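Local coordinates for outer membrane protein Omp121 (Bacteroides thetaiotaomicron, PDB 5FQ8) that probably takes up nutrients across the outer membrane as a TonB-dependent receptor that works with a partner protein, at residues B[210-218]-B[840-851]; B[796-807]-B[819-828]. All coordinates share one frame; numbering follows the deposited sequence.

The chain reaches the two contacts in the order 210-218, 796-807, 819-828, 840-851, so the pairing of contact 2 falls between the two halves of contact 1. Their centres lie 33 Å apart, and their nearest atoms about 14 Å. Contact 2 belongs to the hairpin of strands 802-812 and 815-825, flanked by strands 716-731 and 899-915 in the wall of the barrel. After Val828 the chain runs through strand 828-831 and helix 832-839 straight into contact 1, where two loops pack together beside another protein chain of the assembly. One contact therefore builds the barrel wall, the other the loop region that meets the partner.

Contact 1. Residues B[210-218]-B[840-851]; sequences ENGSWGPRF and TGNAIQTAYNDR. With CA (calcium ion), chain N.
Trp214 lies under the guanidinium of Arg851: ring and guanidinium planes are 37° apart, CE3 of Trp214 sits over the centre of the cation, and Trp214 CZ3 comes 3.3 Å from Arg851 NE. On the same ring face Gly841 CA approaches Trp214 CE2 to 3.3 Å, while NE1 of the indole is hydrogen-bonded to Phe839 O. The Arg851 chain is extended from CG to NE, which carries the guanidinium across the ring to polar atoms of both segments. Arg851 NH1 donates to Ser213 O (2.8 Å), in that carbonyl's plane. Arg851 NE donates to Thr846 O, and Arg851 NH2 to Gly841 O and to Thr846 OG1 (2.7 Å). Ser213 OG, anti to its own carbonyl carbon (chi1 -53°), meets Asn842 OD1 in the plane of that amide's carbonyl. With leucine in place of Arg851, the carbonyls of Ser213, Gly841 and Thr846 would probably lose their shared donor, leaving the two loops more weakly joined. Next door, Asp850 binds calcium through both carboxylate oxygens, OD1 at 2.0 Å, and OD2 also takes a hydrogen bond from a basic side chain of another protein's chain, while Arg217 forms a salt bridge with Glu197. The bonded arginine thus ties together loops whose neighbouring acidic residue helps join the two proteins.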
loop_
_atom_site.group_PDB
_atom_site.type_symbol
_atom_site.label_atom_id
_atom_site.label_comp_id
_atom_site.label_asym_id
_atom_site.label_seq_id
_atom_site.Cartn_x
_atom_site.Cartn_y
_atom_site.Cartn_z
ATOM N N GLU B 210 -4.574 -20.753 -31.854
ATOM C CA GLU B 210 -4.186 -21.558 -30.707
ATOM C C GLU B 210 -2.847 -21.130 -30.142
ATOM O O GLU B 210 -2.012 -20.533 -30.818
ATOM C CB GLU B 210 -4.072 -23.034 -31.060
ATOM C CG GLU B 210 -5.332 -23.668 -31.521
ATOM C CD GLU B 210 -6.383 -23.748 -30.467
ATOM O OE1 GLU B 210 -6.064 -24.074 -29.312
ATOM O OE2 GLU B 210 -7.539 -23.471 -30.802
ATOM N N ASN B 211 -2.624 -21.505 -28.890
ATOM C CA ASN B 211 -1.327 -21.348 -28.263
ATOM C C ASN B 211 -0.526 -22.632 -28.287
ATOM O O ASN B 211 0.237 -22.892 -27.359
ATOM C CB ASN B 211 -1.516 -20.887 -26.832
ATOM C CG ASN B 211 -2.332 -21.847 -26.061
ATOM O OD1 ASN B 211 -3.229 -22.464 -26.610
ATOM N ND2 ASN B 211 -2.011 -22.031 -24.802
ATOM N N GLY B 212 -0.695 -23.448 -29.317
ATOM C CA GLY B 212 -0.165 -24.793 -29.287
ATOM C C GLY B 212 -0.142 -25.366 -30.681
ATOM O O GLY B 212 -0.512 -24.710 -31.654
ATOM N N SER B 213 0.309 -26.609 -30.770
ATOM C CA SER B 213 0.660 -27.193 -32.055
ATOM C C SER B 213 0.078 -28.575 -32.200
ATOM O O SER B 213 0.765 -29.525 -32.564
ATOM C CB SER B 213 2.168 -27.278 -32.257
ATOM O OG SER B 213 2.809 -26.040 -32.054
ATOM N N TRP B 214 -1.207 -28.720 -31.910
ATOM C CA TRP B 214 -1.898 -29.964 -32.226
ATOM C C TRP B 214 -2.741 -29.812 -33.483
ATOM O O TRP B 214 -3.908 -30.144 -33.489
ATOM C CB TRP B 214 -2.765 -30.409 -31.059
ATOM C CG TRP B 214 -2.060 -30.630 -29.759
ATOM C CD1 TRP B 214 -2.000 -29.774 -28.712
ATOM C CD2 TRP B 214 -1.379 -31.813 -29.343
ATOM N NE1 TRP B 214 -1.309 -30.335 -27.680
ATOM C CE2 TRP B 214 -0.917 -31.592 -28.042
ATOM C CE3 TRP B 214 -1.104 -33.037 -29.953
ATOM C CZ2 TRP B 214 -0.189 -32.542 -27.340
ATOM C CZ3 TRP B 214 -0.386 -33.983 -29.253
ATOM C CH2 TRP B 214 0.061 -33.734 -27.964
ATOM N N GLY B 215 -2.169 -29.290 -34.558
ATOM C CA GLY B 215 -2.902 -29.133 -35.789
ATOM C C GLY B 215 -2.547 -30.226 -36.770
ATOM O O GLY B 215 -2.066 -31.298 -36.390
ATOM N N PRO B 216 -2.790 -29.984 -38.050
ATOM C CA PRO B 216 -2.435 -30.964 -39.071
ATOM C C PRO B 216 -0.941 -31.004 -39.353
ATOM O O PRO B 216 -0.159 -30.138 -38.961
ATOM C CB PRO B 216 -3.221 -30.495 -40.298
ATOM C CG PRO B 216 -3.564 -29.133 -40.051
ATOM C CD PRO B 216 -3.683 -28.951 -38.578
ATOM N N ARG B 217 -0.551 -32.067 -40.048
ATOM C CA ARG B 217 0.821 -32.199 -40.506
ATOM C C ARG B 217 1.106 -31.123 -41.541
ATOM O O ARG B 217 0.246 -30.780 -42.353
ATOM C CB ARG B 217 1.055 -33.596 -41.075
ATOM C CG ARG B 217 2.523 -33.953 -41.286
ATOM C CD ARG B 217 2.828 -35.430 -41.019
ATOM N NE ARG B 217 1.691 -36.312 -41.278
ATOM C CZ ARG B 217 1.234 -37.210 -40.415
ATOM N NH1 ARG B 217 1.827 -37.345 -39.247
ATOM N NH2 ARG B 217 0.201 -37.981 -40.721
ATOM N N PHE B 218 2.312 -30.570 -41.486
ATOM C CA PHE B 218 2.624 -29.380 -42.261
ATOM C C PHE B 218 2.475 -29.625 -43.754
ATOM O O PHE B 218 3.020 -30.580 -44.298
ATOM C CB PHE B 218 4.029 -28.913 -41.943
ATOM C CG PHE B 218 4.128 -28.116 -40.676
ATOM C CD1 PHE B 218 3.501 -26.892 -40.561
ATOM C CD2 PHE B 218 4.867 -28.580 -39.613
ATOM C CE1 PHE B 218 3.593 -26.161 -39.405
ATOM C CE2 PHE B 218 4.961 -27.847 -38.455
ATOM C CZ PHE B 218 4.321 -26.634 -38.352
ATOM N N THR B 840 1.286 -28.218 -24.623
ATOM C CA THR B 840 1.103 -27.359 -25.773
ATOM C C THR B 840 1.378 -28.057 -27.093
ATOM O O THR B 840 1.205 -27.432 -28.143
ATOM C CB THR B 840 1.998 -26.150 -25.630
ATOM O OG1 THR B 840 1.536 -25.132 -26.506
ATOM C CG2 THR B 840 3.376 -26.510 -25.993
ATOM N N GLY B 841 1.776 -29.328 -27.064
ATOM C CA GLY B 841 1.997 -30.073 -28.284
ATOM C C GLY B 841 3.260 -29.710 -29.011
ATOM O O GLY B 841 3.338 -29.877 -30.228
ATOM N N ASN B 842 4.260 -29.212 -28.298
ATOM C CA ASN B 842 5.472 -28.738 -28.937
ATOM C C ASN B 842 6.675 -29.631 -28.714
ATOM O O ASN B 842 7.599 -29.587 -29.519
ATOM C CB ASN B 842 5.809 -27.324 -28.449
ATOM C CG ASN B 842 4.968 -26.273 -29.092
ATOM O OD1 ASN B 842 4.394 -26.490 -30.145
ATOM N ND2 ASN B 842 4.887 -25.121 -28.460
ATOM N N ALA B 843 6.698 -30.429 -27.658
ATOM C CA ALA B 843 7.823 -31.324 -27.444
ATOM C C ALA B 843 7.813 -32.443 -28.477
ATOM O O ALA B 843 6.758 -32.891 -28.930
ATOM C CB ALA B 843 7.780 -31.905 -26.037
ATOM N N ILE B 844 9.009 -32.889 -28.849
ATOM C CA ILE B 844 9.147 -33.891 -29.895
ATOM C C ILE B 844 8.494 -35.193 -29.464
ATOM O O ILE B 844 7.935 -35.926 -30.284
ATOM C CB ILE B 844 10.640 -34.073 -30.252
ATOM C CG1 ILE B 844 10.799 -35.015 -31.431
ATOM C CG2 ILE B 844 11.441 -34.549 -29.069
ATOM C CD1 ILE B 844 10.215 -34.484 -32.697
ATOM N N GLN B 845 8.523 -35.485 -28.167
ATOM C CA GLN B 845 7.834 -36.663 -27.668
ATOM C C GLN B 845 6.374 -36.706 -28.087
ATOM O O GLN B 845 5.847 -37.791 -28.346
ATOM C CB GLN B 845 7.927 -36.724 -26.149
ATOM C CG GLN B 845 9.250 -37.191 -25.628
ATOM C CD GLN B 845 10.245 -36.092 -25.549
ATOM O OE1 GLN B 845 10.072 -35.059 -26.157
ATOM N NE2 GLN B 845 11.301 -36.303 -24.794
ATOM N N THR B 846 5.698 -35.562 -28.166
ATOM C CA THR B 846 4.273 -35.622 -28.447
ATOM C C THR B 846 3.983 -36.000 -29.888
ATOM O O THR B 846 2.816 -36.211 -30.230
ATOM C CB THR B 846 3.586 -34.295 -28.114
ATOM O OG1 THR B 846 3.939 -33.303 -29.077
ATOM C CG2 THR B 846 3.966 -33.822 -26.731
ATOM N N ALA B 847 5.001 -36.097 -30.728
ATOM C CA ALA B 847 4.803 -36.571 -32.085
ATOM C C ALA B 847 4.813 -38.093 -32.172
ATOM O O ALA B 847 4.992 -38.633 -33.252
ATOM C CB ALA B 847 5.871 -35.969 -32.994
ATOM N N TYR B 848 4.513 -38.765 -31.062
ATOM C CA TYR B 848 4.895 -40.157 -30.842
ATOM C C TYR B 848 4.393 -41.110 -31.922
ATOM O O TYR B 848 5.171 -41.872 -32.496
ATOM C CB TYR B 848 4.398 -40.599 -29.476
ATOM C CG TYR B 848 4.242 -42.081 -29.288
ATOM C CD1 TYR B 848 5.339 -42.880 -29.065
ATOM C CD2 TYR B 848 2.989 -42.669 -29.281
ATOM C CE1 TYR B 848 5.204 -44.211 -28.871
ATOM C CE2 TYR B 848 2.850 -43.999 -29.085
ATOM C CZ TYR B 848 3.962 -44.769 -28.882
ATOM O OH TYR B 848 3.836 -46.120 -28.691
ATOM N N ASN B 849 3.101 -41.150 -32.174
ATOM C CA ASN B 849 2.601 -42.168 -33.079
ATOM C C ASN B 849 2.247 -41.581 -34.424
ATOM O O ASN B 849 1.319 -42.045 -35.079
ATOM C CB ASN B 849 1.405 -42.874 -32.451
ATOM C CG ASN B 849 1.091 -44.189 -33.107
ATOM O OD1 ASN B 849 1.790 -45.164 -32.908
ATOM N ND2 ASN B 849 0.024 -44.228 -33.884
ATOM N N ASP B 850 2.973 -40.552 -34.843
ATOM C CA ASP B 850 2.536 -39.711 -35.948
ATOM C C ASP B 850 1.131 -39.198 -35.675
ATOM O O ASP B 850 0.384 -38.831 -36.584
ATOM C CB ASP B 850 2.621 -40.447 -37.281
ATOM C CG ASP B 850 4.020 -40.952 -37.566
ATOM O OD1 ASP B 850 4.696 -41.401 -36.617
ATOM O OD2 ASP B 850 4.380 -40.924 -38.754
ATOM N N ARG B 851 0.780 -39.201 -34.394
ATOM C CA ARG B 851 -0.460 -38.645 -33.887
ATOM C C ARG B 851 -1.679 -39.316 -34.514
ATOM O O ARG B 851 -2.758 -38.731 -34.607
ATOM C CB ARG B 851 -0.473 -37.127 -34.068
ATOM C CG ARG B 851 0.347 -36.460 -32.994
ATOM C CD ARG B 851 0.331 -34.966 -33.103
ATOM N NE ARG B 851 1.236 -34.383 -32.128
ATOM C CZ ARG B 851 1.597 -33.109 -32.125
ATOM N NH1 ARG B 851 1.118 -32.297 -33.042
ATOM N NH2 ARG B 851 2.426 -32.648 -31.203
HETATM CA CA CA N . 6.418 -40.419 -36.971
HETATM O O HOH W 1 -1.556 -32.482 -34.288
HETATM O O HOH W 2 8.513 -39.989 -36.180
#

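Contact 2. Residues B[796-807]-B[819-828]; sequences GDMNNKYQMGVS and IDFDIRQGGV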
loop_
_atom_site.group_PDB
_atom_site.type_symbol
_atom_site.label_atom_id
_atom_site.label_comp_id
_atom_site.label_asym_id
_atom_site.label_seq_id
_atom_site.Cartn_x
_atom_site.Cartn_y
_atom_site.Cartn_z
ATOM N N GLY B 796 10.960 -41.164 -6.609
ATOM C CA GLY B 796 12.341 -40.748 -6.508
ATOM C C GLY B 796 12.508 -39.614 -5.522
ATOM O O GLY B 796 11.551 -39.088 -4.951
ATOM N N ASP B 797 13.761 -39.244 -5.321
ATOM C CA ASP B 797 14.134 -38.234 -4.351
ATOM C C ASP B 797 14.854 -37.091 -5.054
ATOM O O ASP B 797 15.002 -37.072 -6.276
ATOM C CB ASP B 797 14.985 -38.838 -3.232
ATOM C CG ASP B 797 16.202 -39.563 -3.743
ATOM O OD1 ASP B 797 16.233 -39.941 -4.930
ATOM O OD2 ASP B 797 17.134 -39.768 -2.946
ATOM N N MET B 798 15.277 -36.113 -4.265
ATOM C CA MET B 798 15.895 -34.920 -4.809
ATOM C C MET B 798 17.383 -35.087 -5.032
ATOM O O MET B 798 17.973 -34.271 -5.746
ATOM C CB MET B 798 15.669 -33.743 -3.864
ATOM C CG MET B 798 16.211 -34.020 -2.476
ATOM S SD MET B 798 16.621 -32.588 -1.509
ATOM C CE MET B 798 15.019 -31.899 -1.385
ATOM N N ASN B 799 17.992 -36.118 -4.444
ATOM C CA ASN B 799 19.439 -36.198 -4.302
ATOM C C ASN B 799 20.107 -36.854 -5.500
ATOM O O ASN B 799 19.613 -37.847 -6.038
ATOM C CB ASN B 799 19.815 -36.978 -3.046
ATOM C CG ASN B 799 19.208 -36.407 -1.802
ATOM O OD1 ASN B 799 19.784 -35.536 -1.166
ATOM N ND2 ASN B 799 18.041 -36.891 -1.444
ATOM N N ASN B 800 21.243 -36.291 -5.898
ATOM C CA ASN B 800 22.193 -36.978 -6.760
ATOM C C ASN B 800 22.702 -38.241 -6.082
ATOM O O ASN B 800 23.054 -38.229 -4.901
ATOM C CB ASN B 800 23.376 -36.066 -7.059
ATOM C CG ASN B 800 23.013 -34.902 -7.918
ATOM O OD1 ASN B 800 23.499 -33.806 -7.709
ATOM N ND2 ASN B 800 22.160 -35.118 -8.886
ATOM N N LYS B 801 22.775 -39.331 -6.839
ATOM C CA LYS B 801 23.328 -40.548 -6.264
ATOM C C LYS B 801 24.823 -40.423 -6.054
ATOM O O LYS B 801 25.366 -41.023 -5.122
ATOM C CB LYS B 801 23.005 -41.746 -7.147
ATOM C CG LYS B 801 21.524 -42.081 -7.200
ATOM C CD LYS B 801 21.020 -42.604 -5.861
ATOM C CE LYS B 801 19.507 -42.484 -5.759
ATOM N NZ LYS B 801 18.836 -43.064 -6.934
ATOM N N TYR B 802 25.495 -39.651 -6.905
ATOM C CA TYR B 802 26.892 -39.291 -6.718
ATOM C C TYR B 802 27.180 -38.033 -7.515
ATOM O O TYR B 802 26.439 -37.675 -8.431
ATOM C CB TYR B 802 27.827 -40.426 -7.131
ATOM C CG TYR B 802 27.829 -40.789 -8.602
ATOM C CD1 TYR B 802 28.672 -40.147 -9.501
ATOM C CD2 TYR B 802 27.032 -41.813 -9.079
ATOM C CE1 TYR B 802 28.698 -40.499 -10.839
ATOM C CE2 TYR B 802 27.051 -42.172 -10.409
ATOM C CZ TYR B 802 27.888 -41.519 -11.287
ATOM O OH TYR B 802 27.897 -41.884 -12.616
ATOM N N GLN B 803 28.264 -37.362 -7.148
ATOM C CA GLN B 803 28.716 -36.168 -7.846
ATOM C C GLN B 803 30.217 -36.263 -8.043
ATOM O O GLN B 803 30.927 -36.804 -7.196
ATOM C CB GLN B 803 28.393 -34.874 -7.073
ATOM C CG GLN B 803 27.058 -34.858 -6.334
ATOM C CD GLN B 803 26.982 -33.793 -5.261
ATOM O OE1 GLN B 803 27.112 -32.610 -5.543
ATOM N NE2 GLN B 803 26.778 -34.213 -4.023
ATOM N N MET B 804 30.705 -35.713 -9.147
ATOM C CA MET B 804 32.150 -35.688 -9.303
ATOM C C MET B 804 32.538 -34.672 -10.364
ATOM O O MET B 804 31.698 -34.199 -11.135
ATOM C CB MET B 804 32.694 -37.066 -9.659
ATOM C CG MET B 804 32.435 -37.493 -11.067
ATOM S SD MET B 804 33.079 -39.131 -11.335
ATOM C CE MET B 804 32.937 -39.227 -13.103
ATOM N N GLY B 805 33.829 -34.350 -10.380
ATOM C CA GLY B 805 34.387 -33.416 -11.343
ATOM C C GLY B 805 35.798 -33.800 -11.719
ATOM O O GLY B 805 36.535 -34.377 -10.919
ATOM N N VAL B 806 36.170 -33.487 -12.958
ATOM C CA VAL B 806 37.494 -33.791 -13.488
ATOM C C VAL B 806 38.068 -32.538 -14.135
ATOM O O VAL B 806 37.422 -31.905 -14.975
ATOM C CB VAL B 806 37.476 -34.969 -14.486
ATOM C CG1 VAL B 806 36.746 -36.115 -13.897
ATOM C CG2 VAL B 806 36.845 -34.600 -15.800
ATOM N N SER B 807 39.274 -32.173 -13.735
ATOM C CA SER B 807 39.904 -30.962 -14.219
ATOM C C SER B 807 41.243 -31.302 -14.839
ATOM O O SER B 807 41.871 -32.288 -14.475
ATOM C CB SER B 807 40.100 -29.958 -13.104
ATOM O OG SER B 807 38.884 -29.309 -12.817
ATOM N N ILE B 819 40.327 -26.766 -17.949
ATOM C CA ILE B 819 39.111 -27.384 -18.450
ATOM C C ILE B 819 38.515 -28.180 -17.310
ATOM O O ILE B 819 39.142 -29.128 -16.828
ATOM C CB ILE B 819 39.377 -28.296 -19.653
ATOM C CG1 ILE B 819 39.992 -27.493 -20.781
ATOM C CG2 ILE B 819 38.094 -28.863 -20.141
ATOM C CD1 ILE B 819 40.122 -28.253 -22.053
ATOM N N ASP B 820 37.324 -27.797 -16.867
ATOM C CA ASP B 820 36.672 -28.478 -15.762
ATOM C C ASP B 820 35.330 -29.043 -16.205
ATOM O O ASP B 820 34.574 -28.384 -16.923
ATOM C CB ASP B 820 36.504 -27.535 -14.588
ATOM C CG ASP B 820 37.774 -26.852 -14.241
ATOM O OD1 ASP B 820 38.170 -25.953 -14.997
ATOM O OD2 ASP B 820 38.387 -27.227 -13.227
ATOM N N PHE B 821 35.048 -30.264 -15.785
ATOM C CA PHE B 821 33.797 -30.931 -16.089
ATOM C C PHE B 821 33.071 -31.183 -14.793
ATOM O O PHE B 821 33.678 -31.625 -13.821
ATOM C CB PHE B 821 34.029 -32.247 -16.829
ATOM C CG PHE B 821 34.409 -32.063 -18.246
ATOM C CD1 PHE B 821 35.710 -31.850 -18.590
ATOM C CD2 PHE B 821 33.462 -32.071 -19.225
ATOM C CE1 PHE B 821 36.059 -31.662 -19.885
ATOM C CE2 PHE B 821 33.807 -31.886 -20.519
ATOM C CZ PHE B 821 35.105 -31.681 -20.853
ATOM N N ASP B 822 31.786 -30.875 -14.779
ATOM C CA ASP B 822 30.927 -31.137 -13.636
ATOM C C ASP B 822 30.086 -32.345 -13.977
ATOM O O ASP B 822 29.512 -32.411 -15.066
ATOM C CB ASP B 822 30.038 -29.938 -13.321
ATOM C CG ASP B 822 29.709 -29.830 -11.859
ATOM O OD1 ASP B 822 29.631 -30.875 -11.186
ATOM O OD2 ASP B 822 29.535 -28.693 -11.383
ATOM N N ILE B 823 30.043 -33.314 -13.075
ATOM C CA ILE B 823 29.299 -34.537 -13.329
ATOM C C ILE B 823 28.473 -34.874 -12.106
ATOM O O ILE B 823 29.023 -35.226 -11.059
ATOM C CB ILE B 823 30.207 -35.709 -13.701
ATOM C CG1 ILE B 823 30.905 -35.421 -15.017
ATOM C CG2 ILE B 823 29.388 -36.959 -13.838
ATOM C CD1 ILE B 823 32.256 -34.862 -14.838
ATOM N N ARG B 824 27.158 -34.778 -12.241
ATOM C CA ARG B 824 26.227 -35.054 -11.159
ATOM C C ARG B 824 25.187 -36.002 -11.706
ATOM O O ARG B 824 24.593 -35.725 -12.753
ATOM C CB ARG B 824 25.561 -33.778 -10.642
ATOM C CG ARG B 824 26.493 -32.591 -10.549
ATOM C CD ARG B 824 25.848 -31.406 -9.909
ATOM N NE ARG B 824 26.825 -30.348 -9.798
ATOM C CZ ARG B 824 26.624 -29.203 -9.176
ATOM N NH1 ARG B 824 25.465 -28.960 -8.593
ATOM N NH2 ARG B 824 27.592 -28.307 -9.137
ATOM N N GLN B 825 24.973 -37.109 -11.007
ATOM C CA GLN B 825 24.163 -38.197 -11.518
ATOM C C GLN B 825 23.167 -38.626 -10.464
ATOM O O GLN B 825 23.548 -38.905 -9.323
ATOM C CB GLN B 825 25.034 -39.388 -11.924
ATOM C CG GLN B 825 25.888 -39.136 -13.138
ATOM C CD GLN B 825 25.102 -39.200 -14.432
ATOM O OE1 GLN B 825 24.068 -39.863 -14.501
ATOM N NE2 GLN B 825 25.590 -38.511 -15.467
ATOM N N GLY B 826 21.909 -38.695 -10.852
ATOM C CA GLY B 826 20.898 -39.252 -9.985
ATOM C C GLY B 826 19.961 -38.194 -9.426
ATOM O O GLY B 826 20.302 -37.018 -9.290
ATOM N N GLY B 827 18.759 -38.640 -9.097
ATOM C CA GLY B 827 17.751 -37.771 -8.547
ATOM C C GLY B 827 16.783 -37.274 -9.596
ATOM O O GLY B 827 16.856 -37.604 -10.780
ATOM N N VAL B 828 15.859 -36.430 -9.143
ATOM C CA VAL B 828 14.736 -36.017 -9.967
ATOM C C VAL B 828 14.275 -34.641 -9.520
ATOM O O VAL B 828 14.500 -34.230 -8.388
ATOM C CB VAL B 828 13.607 -37.074 -9.886
ATOM C CG1 VAL B 828 12.896 -36.995 -8.575
ATOM C CG2 VAL B 828 12.654 -36.935 -11.024
HETATM O O HOH W 3 22.897 -30.791 -7.844
HETATM O O HOH W 4 18.238 -41.781 -9.015
HETATM O O HOH W 5 30.665 -32.275 -8.939
#
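Gln825 O is gripped by two successive backbone nitrogens, Tyr802 N at 3.2 Å and, through a weak, bent bond, Lys801 N. Lys801 and Tyr802 thus both face Gln825 in a classic beta bulge, where the antiparallel hairpin begins. Just before it, Asn800 ND2 donates to Gly826 O (2.7 Å) in the carbonyl plane. From Tyr802 on, the strands pair regularly: Met804 with Ile823 and Val806 with Phe821 are hydrogen-bonded pairs. On their face of the sheet, the phenol ring of Tyr802 takes Gln825 CB over one face, a CH-pi contact 3.9 Å from the centroid. Tyr802 CG stands between its backbone N and carbonyl carbon (chi1 66°), laying the ring alongside the Gln825 side chain. Farther along, Met804 CG meets Ile823 CB (3.9 Å) and Val806 CG2 meets Phe821 CB (3.8 Å). The other face is polar. An extended Arg824 holds Asp822 side-on, Arg824 NE to Asp822 OD1 at 3.2 Å and NH2 to OD2 at 3.0 Å; Arg908 is a second partner of this carboxylate, and Arg824 also bonds to Ser74 and to Ile73 O. Since those two residues belong to the plug domain, the charged face of the hairpin probably looks into the barrel, where Arg824 bonds to the plug.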